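Local coordinates for cytokinesis protein 2 (Saccharomyces cerevisiae, PDB 4WPE), which binds phospholipids and actin filaments, forms rings that coincide with the septins and later the medial actin ring, and mediates cytoskeletal rearrangements of cytokinesis, here represented by its F-BAR domain, at the interface of chains A and B. Sequence-based numbering; all coordinates share one arbitrary frame. Chains: chain A/B, Cytokinesis protein 2.

The interface of chains A and B. Residues chain A 249, 252-253, 256; chain B 238, 242, 246.
The methylenes of A:Gln249 lie against the selenium of B:Met242, a selenomethionine, the two side chains crossing obliquely. Traced outward from CB, the glutamine chain changes partner as it goes. CB of A:Gln249 lies 4.1 Å from the selenium SE of B:Met242, and CG of A:Gln249 comes to 3.6 Å from SE of B:Met242. The carboxamide then passes to B:Ile246: the amide nitrogen NE2 of A:Gln249 is 3.7 Å from CG1 of B:Ile246, a van der Waals contact with the longer branch of the isoleucine. This two-partner reach follows from an extended chain, with CG anti to the backbone N (chi1 170°) and chi2 at 174°. An alanine here would remove CG and the amide, and would probably thin the cover over the selenium of B:Met242, which would keep CB alone of that side chain, and cost CG1 of B:Ile246 its contact with the amide.

B:Met242 has 61 Å² of its surface buried by chain A, more than the other residues of the patch. Bends at chi2 (65°) and chi3 fold its methyl CE into a notch of chain A. There CE of B:Met242 lies 3.4 Å from the backbone O of A:Gln249. CB of A:Met252 is 3.6 Å from the same CE of B:Met242. The carboxylate OD1 of A:Asp253 is 3.3 Å from CE of B:Met242, the two side chains running at about a right angle. Beyond, A:Thr256 lends OG1 to CB of B:Ala238 at 3.9 Å; that hydroxyl also donates a hydrogen bond to the carbonyl O of A:Met252, within its own helix.

Every residue belongs to helix 170-259 of its chain, the two copies running antiparallel here. The patch lies near the middle of the elongated, gently curved F-BAR dimer, and its two-fold twin repeats it with the chains exchanged.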
loop_
_atom_site.group_PDB
_atom_site.type_symbol
_atom_site.label_atom_id
_atom_site.label_comp_id
_atom_site.label_asym_id
_atom_site.label_seq_id
_atom_site.Cartn_x
_atom_site.Cartn_y
_atom_site.Cartn_z
ATOM N N GLN A 249 -6.388 11.290 0.568
ATOM C CA GLN A 249 -6.373 12.558 -0.145
ATOM C C GLN A 249 -6.511 13.727 0.830
ATOM O O GLN A 249 -5.809 14.730 0.714
ATOM C CB GLN A 249 -7.485 12.596 -1.198
ATOM C CG GLN A 249 -7.696 13.963 -1.831
ATOM C CD GLN A 249 -8.697 13.932 -2.969
ATOM O OE1 GLN A 249 -9.563 13.059 -3.027
ATOM N NE2 GLN A 249 -8.576 14.883 -3.890
HETATM N N MSE A 252 -3.240 14.398 2.692
HETATM C CA MSE A 252 -2.239 15.071 1.870
HETATM C C MSE A 252 -2.662 16.508 1.590
HETATM O O MSE A 252 -1.829 17.358 1.271
HETATM C CB MSE A 252 -2.007 14.320 0.557
HETATM C CG MSE A 252 -1.445 12.922 0.735
HETATM SE SE MSE A 252 0.355 12.937 1.477
HETATM C CE MSE A 252 0.619 11.018 1.720
ATOM N N ASP A 253 -3.959 16.779 1.705
ATOM C CA ASP A 253 -4.445 18.151 1.643
ATOM C C ASP A 253 -3.930 18.908 2.858
ATOM O O ASP A 253 -3.447 20.032 2.736
ATOM C CB ASP A 253 -5.974 18.205 1.586
ATOM C CG ASP A 253 -6.516 18.026 0.178
ATOM O OD1 ASP A 253 -5.818 18.404 -0.788
ATOM O OD2 ASP A 253 -7.646 17.513 0.039
ATOM N N THR A 256 -0.197 19.613 2.416
ATOM C CA THR A 256 -0.055 20.687 1.445
ATOM C C THR A 256 -0.450 22.042 2.046
ATOM O O THR A 256 0.261 23.031 1.870
ATOM C CB THR A 256 -0.902 20.414 0.184
ATOM O OG1 THR A 256 -0.340 19.314 -0.545
ATOM C CG2 THR A 256 -0.937 21.639 -0.716
ATOM N N ALA B 238 4.055 15.108 -1.209
ATOM C CA ALA B 238 2.604 15.183 -1.040
ATOM C C ALA B 238 1.850 15.262 -2.366
ATOM O O ALA B 238 0.645 15.031 -2.406
ATOM C CB ALA B 238 2.238 16.377 -0.165
HETATM N N MSE B 242 -0.407 12.220 -3.763
HETATM C CA MSE B 242 -1.733 12.718 -4.117
HETATM C C MSE B 242 -2.202 12.183 -5.464
HETATM O O MSE B 242 -3.371 11.842 -5.633
HETATM C CB MSE B 242 -1.740 14.247 -4.146
HETATM C CG MSE B 242 -3.084 14.847 -4.503
HETATM SE SE MSE B 242 -4.431 14.457 -3.152
HETATM C CE MSE B 242 -4.033 15.913 -1.918
ATOM N N ILE B 246 -5.710 10.045 -6.017
ATOM C CA ILE B 246 -6.720 10.587 -6.917
ATOM C C ILE B 246 -6.986 9.598 -8.051
ATOM O O ILE B 246 -8.124 9.437 -8.495
ATOM C CB ILE B 246 -6.293 11.961 -7.477
ATOM C CG1 ILE B 246 -6.719 13.069 -6.512
ATOM C CG2 ILE B 246 -6.923 12.225 -8.827
ATOM C CD1 ILE B 246 -5.977 14.365 -6.702
#